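Local coordinates for protein DyP2 (Amycolatopsis sp. ATCC 39116, PDB 4G2C) that probably oxidises dyes and other substrates with hydrogen peroxide at a bound haem, and also binds a manganese ion, at residues Ala61-Arg66 with Gly171-Gly176; Leu90-Arg95 with Val110-Leu115; Glu53-Ile58 with Phe482-Leu487; Ala48-Glu53 with Val265-Tyr270. All coordinates share one frame; numbering follows the deposited sequence.

Interaction 1: Ala61-Arg66 with Gly171-Gly176. With ACT (acetate ion), chain T; ACT (acetate ion), chain L; ACT (acetate ion), chain X.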
loop_
_atom_site.group_PDB
_atom_site.type_symbol
_atom_site.label_atom_id
_atom_site.label_comp_id
_atom_site.label_asym_id
_atom_site.label_seq_id
_atom_site.Cartn_x
_atom_site.Cartn_y
_atom_site.Cartn_z
ATOM N N ALA A 61 -0.173 8.596 -6.815
ATOM C CA ALA A 61 -1.476 8.088 -6.375
ATOM C C ALA A 61 -2.649 8.929 -6.904
ATOM O O ALA A 61 -2.509 10.122 -7.115
ATOM C CB ALA A 61 -1.529 8.004 -4.849
ATOM N N HIS A 62 -3.803 8.312 -7.129
ATOM C CA HIS A 62 -4.981 9.079 -7.519
ATOM C C HIS A 62 -5.875 9.221 -6.293
ATOM O O HIS A 62 -5.973 8.298 -5.485
ATOM C CB HIS A 62 -5.722 8.394 -8.666
ATOM C CG HIS A 62 -6.676 9.287 -9.405
ATOM N ND1 HIS A 62 -7.866 9.725 -8.861
ATOM C CD2 HIS A 62 -6.620 9.811 -10.654
ATOM C CE1 HIS A 62 -8.499 10.481 -9.739
ATOM N NE2 HIS A 62 -7.761 10.553 -10.832
ATOM N N VAL A 63 -6.483 10.390 -6.130
ATOM C CA VAL A 63 -7.457 10.592 -5.067
ATOM C C VAL A 63 -8.537 9.551 -5.261
ATOM O O VAL A 63 -9.016 9.351 -6.380
ATOM C CB VAL A 63 -8.100 12.006 -5.143
ATOM C CG1 VAL A 63 -8.947 12.142 -6.420
ATOM C CG2 VAL A 63 -8.937 12.297 -3.896
ATOM N N ARG A 64 -8.920 8.892 -4.176
ATOM C CA ARG A 64 -9.856 7.783 -4.248
ATOM C C ARG A 64 -10.580 7.600 -2.916
ATOM O O ARG A 64 -10.737 6.475 -2.435
ATOM C CB ARG A 64 -9.106 6.495 -4.634
ATOM C CG ARG A 64 -7.993 6.136 -3.654
ATOM C CD ARG A 64 -6.895 5.274 -4.280
ATOM N NE ARG A 64 -5.881 4.970 -3.272
ATOM C CZ ARG A 64 -4.982 5.851 -2.842
ATOM N NH1 ARG A 64 -4.963 7.071 -3.361
ATOM N NH2 ARG A 64 -4.106 5.515 -1.897
ATOM N N ASP A 65 -11.016 8.712 -2.330
ATOM C CA ASP A 65 -11.647 8.704 -1.004
ATOM C C ASP A 65 -12.942 7.911 -1.066
ATOM O O ASP A 65 -13.419 7.389 -0.071
ATOM C CB ASP A 65 -11.923 10.134 -0.524
ATOM C CG ASP A 65 -10.651 10.936 -0.306
ATOM O OD1 ASP A 65 -9.615 10.345 0.087
ATOM O OD2 ASP A 65 -10.681 12.162 -0.521
ATOM N N ARG A 66 -13.513 7.846 -2.259
ATOM C CA ARG A 66 -14.608 6.939 -2.545
ATOM C C ARG A 66 -14.068 6.041 -3.623
ATOM O O ARG A 66 -13.614 6.520 -4.659
ATOM C CB ARG A 66 -15.837 7.700 -3.059
ATOM C CG ARG A 66 -16.583 8.482 -1.981
ATOM C CD ARG A 66 -17.050 7.545 -0.873
ATOM N NE ARG A 66 -18.110 8.137 -0.065
ATOM C CZ ARG A 66 -19.370 7.708 -0.051
ATOM N NH1 ARG A 66 -19.734 6.664 -0.795
ATOM N NH2 ARG A 66 -20.268 8.323 0.716
ATOM N N GLY A 171 -12.450 5.487 -8.824
ATOM C CA GLY A 171 -12.169 6.318 -7.666
ATOM C C GLY A 171 -12.297 7.816 -7.901
ATOM O O GLY A 171 -12.078 8.318 -9.014
ATOM N N ASP A 172 -12.646 8.530 -6.837
ATOM C CA ASP A 172 -12.852 9.968 -6.909
ATOM C C ASP A 172 -12.908 10.511 -5.482
ATOM O O ASP A 172 -12.954 9.740 -4.520
ATOM C CB ASP A 172 -14.146 10.287 -7.665
ATOM C CG ASP A 172 -14.164 11.694 -8.249
ATOM O OD1 ASP A 172 -13.596 11.908 -9.345
ATOM O OD2 ASP A 172 -14.763 12.591 -7.616
ATOM N N ALA A 173 -12.895 11.835 -5.354
ATOM C CA ALA A 173 -13.002 12.483 -4.057
ATOM C C ALA A 173 -14.386 12.270 -3.449
ATOM O O ALA A 173 -14.534 12.233 -2.235
ATOM C CB ALA A 173 -12.708 13.979 -4.190
ATOM N N THR A 174 -15.399 12.122 -4.296
ATOM C CA THR A 174 -16.775 12.018 -3.810
ATOM C C THR A 174 -17.513 10.906 -4.542
ATOM O O THR A 174 -17.119 10.517 -5.643
ATOM C CB THR A 174 -17.550 13.349 -3.969
ATOM O OG1 THR A 174 -17.573 13.730 -5.350
ATOM C CG2 THR A 174 -16.894 14.474 -3.172
ATOM N N ALA A 175 -18.584 10.408 -3.921
ATOM C CA ALA A 175 -19.366 9.282 -4.433
ATOM C C ALA A 175 -20.002 9.531 -5.802
ATOM O O ALA A 175 -20.114 8.620 -6.623
ATOM C CB ALA A 175 -20.445 8.884 -3.411
ATOM N N GLY A 176 -20.413 10.771 -6.043
ATOM C CA GLY A 176 -21.144 11.121 -7.242
ATOM C C GLY A 176 -20.556 10.634 -8.553
ATOM O O GLY A 176 -21.177 9.833 -9.267
HETATM C C ACT T . -18.041 4.395 -3.034
HETATM O O ACT T . -18.719 5.331 -3.540
HETATM O OXT ACT T . -17.294 4.668 -2.053
HETATM C CH3 ACT T . -18.116 3.004 -3.577
HETATM C C ACT L . -1.909 8.402 -1.065
HETATM O O ACT L . -2.994 8.758 -1.615
HETATM O OXT ACT L . -1.959 7.460 -0.226
HETATM C CH3 ACT L . -0.598 9.067 -1.390
HETATM C C ACT X . 2.877 9.419 -4.598
HETATM O O ACT X . 1.677 9.096 -4.752
HETATM O OXT ACT X . 3.734 8.595 -5.012
HETATM C CH3 ACT X . 3.257 10.723 -3.954
#
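A classic beta bulge, in which Asp-65 and Arg-66 both face Asp-172, marks where strand 66-74 sets off antiparallel to strand 166-172 in the alpha+beta barrel domain. Arg-66 and Asp-172 form a hydrogen-bonded pair: Arg-66 N donates to Asp-172 O (3.0 Å, 167°) and Asp-172 N returns the bond to Arg-66 O (3.1 Å). Gly-171 lies close by, its CA making a C-H...O contact of 3.3 Å with Arg-66 O. A beta carbon on this glycine would come within about 3.1 Å of Arg-64 CB, a tight approach that the lack of a side chain avoids. Val-63 CG2 touches Ala-173 CB.

Arg-66 folds back along the turn that leads into helix 175-188. Its chi1 of -74°, with CG beside the backbone N, brings CG 3.4 Å from Ala-175 N; the bend at chi2 then lays one face of the guanidinium over Ala-175 CB, toward the group's rim. At the edge of the same guanidinium sits an acetate, bonded from Arg-66 NH1 to acetate O at 3.2 Å. Arg-64 instead turns off toward strand 374-380. Its NH1 reaches back to His-62 O (2.7 Å) within the guanidinium plane, NE and NH2 bind the carbonyls of Arg-376 and Gly-377, and a second acetate lies at the edge. His-62 ND1 donates to Val-63 O in the plane of the ring, while NE2 pairs with Lys-92, which fixes the ring's rotation. Backbone bonds thus join the strands, whereas the two arginines offer cationic edges that anions can occupy; the acetate beside Arg-66 probably eases the closeness of Arg-382.

Interaction 2: Leu90-Arg95 with Val110-Leu115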
loop_
_atom_site.group_PDB
_atom_site.type_symbol
_atom_site.label_atom_id
_atom_site.label_comp_id
_atom_site.label_asym_id
_atom_site.label_seq_id
_atom_site.Cartn_x
_atom_site.Cartn_y
_atom_site.Cartn_z
ATOM N N LEU A 90 -12.685 5.187 -21.833
ATOM C CA LEU A 90 -13.073 5.991 -20.673
ATOM C C LEU A 90 -11.883 6.374 -19.805
ATOM O O LEU A 90 -12.049 6.944 -18.719
ATOM C CB LEU A 90 -14.103 5.248 -19.820
ATOM C CG LEU A 90 -15.381 4.836 -20.566
ATOM C CD1 LEU A 90 -16.308 4.058 -19.650
ATOM C CD2 LEU A 90 -16.097 6.061 -21.177
ATOM N N MET A 91 -10.683 6.075 -20.283
ATOM C CA MET A 91 -9.492 6.188 -19.445
ATOM C C MET A 91 -8.628 7.397 -19.775
ATOM O O MET A 91 -8.407 7.716 -20.938
ATOM C CB MET A 91 -8.671 4.897 -19.521
ATOM C CG MET A 91 -9.429 3.695 -18.980
ATOM S SD MET A 91 -8.623 2.109 -19.252
ATOM C CE MET A 91 -7.197 2.298 -18.171
ATOM N N LYS A 92 -8.141 8.068 -18.736
ATOM C CA LYS A 92 -7.189 9.146 -18.927
ATOM C C LYS A 92 -5.760 8.624 -18.688
ATOM O O LYS A 92 -5.565 7.577 -18.058
ATOM C CB LYS A 92 -7.531 10.309 -17.999
ATOM C CG LYS A 92 -7.400 9.969 -16.521
ATOM C CD LYS A 92 -7.920 11.088 -15.628
ATOM C CE LYS A 92 -7.604 10.807 -14.164
ATOM N NZ LYS A 92 -8.480 11.582 -13.238
ATOM N N SER A 93 -4.764 9.344 -19.199
ATOM C CA SER A 93 -3.373 8.901 -19.085
ATOM C C SER A 93 -2.727 9.423 -17.815
ATOM O O SER A 93 -3.225 10.357 -17.183
ATOM C CB SER A 93 -2.560 9.424 -20.261
ATOM O OG SER A 93 -2.630 10.840 -20.279
ATOM N N ALA A 94 -1.595 8.835 -17.460
ATOM C CA ALA A 94 -0.792 9.376 -16.380
ATOM C C ALA A 94 -0.627 10.884 -16.549
ATOM O O ALA A 94 -0.853 11.655 -15.601
ATOM C CB ALA A 94 0.561 8.698 -16.338
ATOM N N ARG A 95 -0.233 11.309 -17.749
ATOM C CA ARG A 95 0.036 12.732 -17.968
ATOM C C ARG A 95 -1.195 13.620 -17.745
ATOM O O ARG A 95 -1.107 14.664 -17.087
ATOM C CB ARG A 95 0.610 12.999 -19.359
ATOM C CG ARG A 95 1.009 14.472 -19.530
ATOM C CD ARG A 95 1.192 14.881 -20.988
ATOM N NE ARG A 95 2.265 14.137 -21.641
ATOM C CZ ARG A 95 3.558 14.426 -21.515
ATOM N NH1 ARG A 95 3.941 15.448 -20.749
ATOM N NH2 ARG A 95 4.464 13.688 -22.151
ATOM N N VAL A 110 -11.052 20.626 -9.987
ATOM C CA VAL A 110 -11.461 19.347 -9.397
ATOM C C VAL A 110 -10.892 18.091 -10.062
ATOM O O VAL A 110 -10.647 17.088 -9.393
ATOM C CB VAL A 110 -12.990 19.229 -9.322
ATOM C CG1 VAL A 110 -13.510 19.943 -8.080
ATOM C CG2 VAL A 110 -13.629 19.781 -10.602
ATOM N N GLY A 111 -10.691 18.130 -11.372
ATOM C CA GLY A 111 -10.157 16.973 -12.067
ATOM C C GLY A 111 -11.228 15.931 -12.314
ATOM O O GLY A 111 -12.389 16.132 -11.965
ATOM N N THR A 112 -10.846 14.810 -12.913
ATOM C CA THR A 112 -11.818 13.775 -13.240
ATOM C C THR A 112 -11.623 12.491 -12.438
ATOM O O THR A 112 -10.646 12.338 -11.698
ATOM C CB THR A 112 -11.782 13.413 -14.738
ATOM O OG1 THR A 112 -10.474 12.943 -15.079
ATOM C CG2 THR A 112 -12.130 14.613 -15.597
ATOM N N PRO A 113 -12.562 11.553 -12.599
ATOM C CA PRO A 113 -12.528 10.279 -11.876
ATOM C C PRO A 113 -11.374 9.381 -12.354
ATOM O O PRO A 113 -10.785 9.617 -13.410
ATOM C CB PRO A 113 -13.895 9.642 -12.210
ATOM C CG PRO A 113 -14.724 10.731 -12.795
ATOM C CD PRO A 113 -13.767 11.693 -13.436
ATOM N N TYR A 114 -11.058 8.368 -11.555
ATOM C CA TYR A 114 -10.032 7.383 -11.894
ATOM C C TYR A 114 -10.679 6.048 -12.239
ATOM O O TYR A 114 -11.455 5.488 -11.453
ATOM C CB TYR A 114 -9.040 7.226 -10.729
ATOM C CG TYR A 114 -8.147 5.991 -10.768
ATOM C CD1 TYR A 114 -7.367 5.686 -11.883
ATOM C CD2 TYR A 114 -8.061 5.149 -9.668
ATOM C CE1 TYR A 114 -6.542 4.555 -11.891
ATOM C CE2 TYR A 114 -7.256 4.025 -9.671
ATOM C CZ TYR A 114 -6.498 3.735 -10.773
ATOM O OH TYR A 114 -5.702 2.616 -10.740
ATOM N N LEU A 115 -10.358 5.564 -13.432
ATOM C CA LEU A 115 -10.729 4.230 -13.894
ATOM C C LEU A 115 -9.465 3.406 -14.077
ATOM O O LEU A 115 -8.725 3.600 -15.041
ATOM C CB LEU A 115 -11.460 4.305 -15.238
ATOM C CG LEU A 115 -11.708 2.921 -15.842
ATOM C CD1 LEU A 115 -12.427 2.069 -14.817
ATOM C CD2 LEU A 115 -12.515 2.999 -17.131
HETATM O O HOH W 1 -7.737 6.277 -16.476
#
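Lys-92 NZ hydrogen-bonds both Thr-112 OG1 and Pro-113 O, each at 3.0 Å, and so ties the approach to helix 94-107 to the loop that enters strand 114-119, an outermost strand of the domain's antiparallel sheet. The ammonium stands above the carbonyl plane of Pro-113, 64° out of it, and not on a lone pair. Two further partners come from beyond the contact: Glu-100 OE1 as a salt bridge and His-62 NE2 as a hydrogen bond. Glu-100 also binds Thr-112 OG1 through its other oxygen, so lysine, threonine and glutamate form one polar cluster. The lysine reaches it with CG set between its backbone N and carbonyl carbon (chi1 64°) and an extended chain beyond, which runs antiparallel alongside the threonine side chain; CD passes 3.2 Å from Thr-112 OG1. Replacing Lys-92 with a methionine would probably leave Glu-100 without its salt-bridge mate and Pro-113 O without this donor, letting the loop shift.

Nearer the backbone a water joins the segments, accepting from Lys-92 N (2.9 Å) and donating to Leu-115 O (3.2 Å). Outward from it the contact turns apolar. Leu-115 points toward the other segment and meets Met-91 at about a right angle, while the thioether bends at chi3 and brings Met-91 CE 3.7 Å from Leu-115 O. Helix 175-188 packs against this patch through Leu-181 and Leu-188, and helix 487-491 touches Met-91. A single methyl, Leu-115 CD2, touches both neighbours, lying 3.7 Å from Met-91 CG and 3.8 Å from Leu-90 CB.

Interaction 3: Glu53-Ile58 with Phe482-Leu487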
loop_
_atom_site.group_PDB
_atom_site.type_symbol
_atom_site.label_atom_id
_atom_site.label_comp_id
_atom_site.label_asym_id
_atom_site.label_seq_id
_atom_site.Cartn_x
_atom_site.Cartn_y
_atom_site.Cartn_z
ATOM N N GLU A 53 0.779 6.979 -22.401
ATOM C CA GLU A 53 0.233 5.629 -22.513
ATOM C C GLU A 53 0.149 4.900 -21.167
ATOM O O GLU A 53 -0.242 3.742 -21.102
ATOM C CB GLU A 53 1.029 4.815 -23.525
ATOM C CG GLU A 53 1.032 5.412 -24.921
ATOM C CD GLU A 53 -0.309 5.257 -25.641
ATOM O OE1 GLU A 53 -1.287 4.790 -25.018
ATOM O OE2 GLU A 53 -0.386 5.611 -26.836
ATOM N N LEU A 54 0.501 5.595 -20.096
ATOM C CA LEU A 54 0.495 4.998 -18.763
ATOM C C LEU A 54 -0.808 5.303 -18.047
ATOM O O LEU A 54 -1.296 6.427 -18.100
ATOM C CB LEU A 54 1.654 5.548 -17.917
ATOM C CG LEU A 54 1.922 4.762 -16.631
ATOM C CD1 LEU A 54 2.672 3.463 -16.942
ATOM C CD2 LEU A 54 2.674 5.591 -15.596
ATOM N N GLN A 55 -1.341 4.309 -17.341
ATOM C CA GLN A 55 -2.472 4.545 -16.447
ATOM C C GLN A 55 -2.088 5.459 -15.289
ATOM O O GLN A 55 -0.934 5.467 -14.860
ATOM C CB GLN A 55 -3.021 3.232 -15.877
ATOM C CG GLN A 55 -3.644 2.282 -16.890
ATOM C CD GLN A 55 -4.285 1.105 -16.198
ATOM O OE1 GLN A 55 -4.979 1.274 -15.197
ATOM N NE2 GLN A 55 -4.040 -0.095 -16.703
ATOM N N PRO A 56 -3.068 6.234 -14.781
ATOM C CA PRO A 56 -2.962 6.998 -13.532
ATOM C C PRO A 56 -2.796 6.073 -12.316
ATOM O O PRO A 56 -2.977 4.849 -12.412
ATOM C CB PRO A 56 -4.324 7.704 -13.433
ATOM C CG PRO A 56 -4.902 7.667 -14.805
ATOM C CD PRO A 56 -4.382 6.413 -15.424
ATOM N N ASN A 57 -2.464 6.679 -11.179
ATOM C CA ASN A 57 -2.391 5.997 -9.888
ATOM C C ASN A 57 -1.086 5.220 -9.690
ATOM O O ASN A 57 -0.833 4.696 -8.608
ATOM C CB ASN A 57 -3.617 5.098 -9.657
ATOM C CG ASN A 57 -3.817 4.740 -8.183
ATOM O OD1 ASN A 57 -3.547 5.547 -7.284
ATOM N ND2 ASN A 57 -4.284 3.531 -7.931
ATOM N N ILE A 58 -0.251 5.164 -10.730
ATOM C CA ILE A 58 0.953 4.355 -10.653
ATOM C C ILE A 58 2.162 5.187 -10.210
ATOM O O ILE A 58 2.679 4.984 -9.124
ATOM C CB ILE A 58 1.225 3.587 -11.973
ATOM C CG1 ILE A 58 0.095 2.583 -12.252
ATOM C CG2 ILE A 58 2.549 2.845 -11.884
ATOM C CD1 ILE A 58 0.048 2.045 -13.701
ATOM N N PHE A 482 -2.374 -8.799 -10.157
ATOM C CA PHE A 482 -2.791 -8.290 -11.463
ATOM C C PHE A 482 -1.644 -7.523 -12.157
ATOM O O PHE A 482 -0.586 -7.297 -11.587
ATOM C CB PHE A 482 -3.957 -7.312 -11.303
ATOM C CG PHE A 482 -5.190 -7.886 -10.622
ATOM C CD1 PHE A 482 -5.273 -7.958 -9.236
ATOM C CD2 PHE A 482 -6.289 -8.278 -11.369
ATOM C CE1 PHE A 482 -6.413 -8.448 -8.613
ATOM C CE2 PHE A 482 -7.424 -8.766 -10.754
ATOM C CZ PHE A 482 -7.491 -8.853 -9.378
ATOM N N PHE A 483 -1.884 -7.093 -13.381
ATOM C CA PHE A 483 -0.975 -6.213 -14.073
ATOM C C PHE A 483 -1.835 -5.089 -14.643
ATOM O O PHE A 483 -2.830 -5.362 -15.319
ATOM C CB PHE A 483 -0.277 -6.990 -15.195
ATOM C CG PHE A 483 0.781 -6.212 -15.922
ATOM C CD1 PHE A 483 2.008 -5.955 -15.325
ATOM C CD2 PHE A 483 0.564 -5.763 -17.211
ATOM C CE1 PHE A 483 2.998 -5.237 -16.001
ATOM C CE2 PHE A 483 1.549 -5.057 -17.898
ATOM C CZ PHE A 483 2.769 -4.792 -17.291
ATOM N N MET A 484 -1.496 -3.834 -14.358
ATOM C CA MET A 484 -2.130 -2.745 -15.094
ATOM C C MET A 484 -1.333 -2.512 -16.374
ATOM O O MET A 484 -0.205 -2.036 -16.335
ATOM C CB MET A 484 -2.230 -1.436 -14.298
ATOM C CG MET A 484 -2.409 -1.552 -12.798
ATOM S SD MET A 484 -3.818 -2.455 -12.120
ATOM C CE MET A 484 -3.246 -4.134 -12.282
ATOM N N PRO A 485 -1.913 -2.875 -17.516
ATOM C CA PRO A 485 -1.227 -2.713 -18.800
ATOM C C PRO A 485 -1.307 -1.290 -19.310
ATOM O O PRO A 485 -2.023 -0.455 -18.756
ATOM C CB PRO A 485 -2.008 -3.646 -19.728
ATOM C CG PRO A 485 -3.365 -3.699 -19.128
ATOM C CD PRO A 485 -3.185 -3.606 -17.652
ATOM N N SER A 486 -0.551 -1.015 -20.366
ATOM C CA SER A 486 -0.528 0.304 -20.964
ATOM C C SER A 486 -1.851 0.585 -21.662
ATOM O O SER A 486 -2.565 -0.345 -22.069
ATOM C CB SER A 486 0.614 0.391 -21.970
ATOM O OG SER A 486 0.364 -0.485 -23.056
ATOM N N LEU A 487 -2.170 1.870 -21.817
ATOM C CA LEU A 487 -3.375 2.271 -22.544
ATOM C C LEU A 487 -3.372 1.806 -24.002
ATOM O O LEU A 487 -4.402 1.391 -24.514
ATOM C CB LEU A 487 -3.594 3.785 -22.470
ATOM C CG LEU A 487 -3.812 4.366 -21.069
ATOM C CD1 LEU A 487 -4.066 5.880 -21.126
ATOM C CD2 LEU A 487 -4.921 3.641 -20.327
HETATM O O HOH W 2 -0.065 1.327 -17.585
#
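The flat carboxamide of Gln-55 meets Pro-485 O at its edge and Met-484 CB over one side, at a joint where the loop after helix 45-53 meets the end of strand 474-484 and the start of helix 487-491. NE2 donates to Pro-485 O at 2.9 Å and 165°, with the acceptor in the amide plane and the donor in the carbonyl plane, on a lone pair. Met-484 CB stands off the plane instead, 3.3 Å from Gln-55 NE2, and the two side chains cross at about a right angle. Val-117 O also accepts from NE2, so two carbonyls, Pro-485 O and Val-117 O of strand 114-119, share NE2 and hold the amide. The glutamine spans the distance by extending beyond CG (chi2 -174°).

Ser-486 is the N-cap of helix 487-491, its OG accepting from Phe-489 N and also pairing with Asp-257. Leu-487 N donates to Glu-53 O at 2.8 Å. The side chain of Leu-487 then lies against Glu-53, with CB 3.6 Å from Glu-53 OE1, while OE2 of that carboxylate is salt-bridged to Arg-491. Leu-487 CD2 packs on Gln-55 CG at 3.9 Å. A water provides a weak bridge from Gln-55 N to Pro-485 O, giving that buried carbonyl a second donor. Farther along the loop, Ile-58 CD1 meets Met-484 CB at 4.2 Å.

Interaction 4: Ala48-Glu53 with Val265-Tyr270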
loop_
_atom_site.group_PDB
_atom_site.type_symbol
_atom_site.label_atom_id
_atom_site.label_comp_id
_atom_site.label_asym_id
_atom_site.label_seq_id
_atom_site.Cartn_x
_atom_site.Cartn_y
_atom_site.Cartn_z
ATOM N N ALA A 48 8.021 10.958 -22.760
ATOM C CA ALA A 48 6.762 11.685 -22.892
ATOM C C ALA A 48 5.653 10.767 -23.421
ATOM O O ALA A 48 4.514 10.804 -22.957
ATOM C CB ALA A 48 6.946 12.886 -23.803
ATOM N N THR A 49 5.998 9.941 -24.394
ATOM C CA THR A 49 5.069 8.959 -24.918
ATOM C C THR A 49 4.625 8.010 -23.799
ATOM O O THR A 49 3.441 7.711 -23.649
ATOM C CB THR A 49 5.726 8.150 -26.062
ATOM O OG1 THR A 49 6.245 9.055 -27.046
ATOM C CG2 THR A 49 4.727 7.205 -26.724
ATOM N N MET A 50 5.584 7.549 -23.009
ATOM C CA MET A 50 5.294 6.611 -21.926
ATOM C C MET A 50 4.217 7.154 -21.003
ATOM O O MET A 50 3.307 6.434 -20.613
ATOM C CB MET A 50 6.560 6.279 -21.134
ATOM C CG MET A 50 6.331 5.319 -19.965
ATOM S SD MET A 50 5.793 6.236 -18.521
ATOM C CE MET A 50 7.291 7.145 -18.136
ATOM N N LEU A 51 4.329 8.434 -20.673
ATOM C CA LEU A 51 3.342 9.116 -19.845
ATOM C C LEU A 51 1.960 9.190 -20.482
ATOM O O LEU A 51 0.953 9.181 -19.767
ATOM C CB LEU A 51 3.809 10.536 -19.517
ATOM C CG LEU A 51 4.845 10.686 -18.402
ATOM C CD1 LEU A 51 5.282 12.148 -18.274
ATOM C CD2 LEU A 51 4.293 10.168 -17.081
ATOM N N ASP A 52 1.924 9.305 -21.813
ATOM C CA ASP A 52 0.672 9.387 -22.564
ATOM C C ASP A 52 -0.002 8.034 -22.603
ATOM O O ASP A 52 -1.211 7.944 -22.825
ATOM C CB ASP A 52 0.916 9.849 -24.013
ATOM C CG ASP A 52 1.264 11.321 -24.110
ATOM O OD1 ASP A 52 0.795 12.092 -23.245
ATOM O OD2 ASP A 52 2.007 11.703 -25.041
ATOM N N GLU A 53 0.779 6.979 -22.401
ATOM C CA GLU A 53 0.233 5.629 -22.513
ATOM C C GLU A 53 0.149 4.900 -21.167
ATOM O O GLU A 53 -0.242 3.742 -21.102
ATOM C CB GLU A 53 1.029 4.815 -23.525
ATOM C CG GLU A 53 1.032 5.412 -24.921
ATOM C CD GLU A 53 -0.309 5.257 -25.641
ATOM O OE1 GLU A 53 -1.287 4.790 -25.018
ATOM O OE2 GLU A 53 -0.386 5.611 -26.836
ATOM N N VAL A 265 8.028 1.916 -25.149
ATOM C CA VAL A 265 7.365 3.140 -24.697
ATOM C C VAL A 265 6.028 2.861 -24.013
ATOM O O VAL A 265 5.403 3.758 -23.428
ATOM C CB VAL A 265 7.124 4.139 -25.860
ATOM C CG1 VAL A 265 8.438 4.479 -26.557
ATOM C CG2 VAL A 265 6.098 3.589 -26.853
ATOM N N HIS A 266 5.591 1.615 -24.097
ATOM C CA HIS A 266 4.331 1.210 -23.510
ATOM C C HIS A 266 4.575 0.406 -22.241
ATOM O O HIS A 266 5.102 -0.708 -22.291
ATOM C CB HIS A 266 3.539 0.425 -24.537
ATOM C CG HIS A 266 3.155 1.244 -25.726
ATOM N ND1 HIS A 266 2.897 0.694 -26.963
ATOM C CD2 HIS A 266 2.989 2.582 -25.866
ATOM C CE1 HIS A 266 2.589 1.658 -27.813
ATOM N NE2 HIS A 266 2.636 2.813 -27.171
ATOM N N PHE A 267 4.188 0.985 -21.107
ATOM C CA PHE A 267 4.552 0.437 -19.800
ATOM C C PHE A 267 3.371 0.114 -18.894
ATOM O O PHE A 267 2.326 0.761 -18.952
ATOM C CB PHE A 267 5.500 1.396 -19.069
ATOM C CG PHE A 267 6.896 1.396 -19.620
ATOM C CD1 PHE A 267 7.201 2.117 -20.771
ATOM C CD2 PHE A 267 7.901 0.666 -18.993
ATOM C CE1 PHE A 267 8.489 2.122 -21.287
ATOM C CE2 PHE A 267 9.191 0.655 -19.503
ATOM C CZ PHE A 267 9.490 1.388 -20.654
ATOM N N GLY A 268 3.567 -0.876 -18.027
ATOM C CA GLY A 268 2.583 -1.199 -17.011
ATOM C C GLY A 268 3.216 -1.450 -15.651
ATOM O O GLY A 268 4.394 -1.156 -15.437
ATOM N N SER A 269 2.420 -1.983 -14.729
ATOM C CA SER A 269 2.914 -2.326 -13.415
ATOM C C SER A 269 2.095 -3.470 -12.805
ATOM O O SER A 269 0.894 -3.566 -13.039
ATOM C CB SER A 269 2.881 -1.081 -12.514
ATOM O OG SER A 269 3.560 -1.321 -11.298
ATOM N N TYR A 270 2.760 -4.332 -12.034
ATOM C CA TYR A 270 2.098 -5.357 -11.221
ATOM C C TYR A 270 1.376 -4.764 -9.998
ATOM O O TYR A 270 1.842 -3.785 -9.367
ATOM C CB TYR A 270 3.096 -6.426 -10.759
ATOM C CG TYR A 270 3.720 -7.182 -11.887
ATOM C CD1 TYR A 270 3.032 -8.217 -12.526
ATOM C CD2 TYR A 270 4.994 -6.858 -12.340
ATOM C CE1 TYR A 270 3.609 -8.913 -13.577
ATOM C CE2 TYR A 270 5.576 -7.543 -13.376
ATOM C CZ TYR A 270 4.881 -8.563 -13.997
ATOM O OH TYR A 270 5.465 -9.246 -15.042
HETATM O O HOH W 3 3.406 3.710 -20.914
HETATM O O HOH W 4 1.647 5.222 -28.328
#
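With its CG anti to the backbone N (chi1 179°), Met-50 places that carbon 3.4 Å from Phe-267 CD1; the bend at chi2 then leads the thioether away, and the side chain crosses that of Phe-267 at about a right angle. In Glu-53 it is chi1 (-60°) that sets CG 3.6 Å from His-266 CD2, and the bend at chi2 only orients the carboxylate. The two side chains lie side by side and point the same way, yet the carboxylate and ring planes are turned 77° apart. A water at the edge of the imidazole, in its plane, joins them, 2.6 Å from Glu-53 OE2 and 2.8 Å from His-266 NE2, while ND1 is held by Asp-262 N. An alanine in place of Glu-53 would probably leave Arg-491 without its counter-charge and cost the His-266 ring the carbon packing on CD2 and the water bridge at NE2, though ND1 would keep its bond to Asp-262.

No direct hydrogen bond links the segments. A second water makes up for this, donating to Met-50 O (2.7 Å) and Val-265 O and accepting from Phe-267 N. Val-265 O also receives a C-H...O contact from Met-50 CA at 3.2 Å, and Thr-49 CG2 touches Val-265 CG2. Helix 45-53 thereby rests on the loop entering strand 267-278, with helix 487-491 alongside at Glu-53 and His-266, and helix 94-107 against Leu-51 and salt-bridged to Asp-52 through Arg-95.

Interaction 3 is the buried one; the others are partly buried, and interaction 1 has the most exposed residues. Interactions 1 and 2 share a sheet through neighbouring strands 166-172 and 114-119 and meet where His-62 binds Lys-92. Interactions 3 and 4 share Glu-53 and join a second sheet, whose strands 474-484 and 267-278 are neighbours. Interaction 2 also reaches interaction 3, by Ala-94 on Leu-54, and interaction 4, by Arg-95 on Asp-52. Their chemistry differs accordingly: strand pairing and anion-binding arginines in interaction 1, a lysine-centred polar cluster in interaction 2, direct amide and backbone bonds within the core in interaction 3, and water bridges beneath a helix in interaction 4.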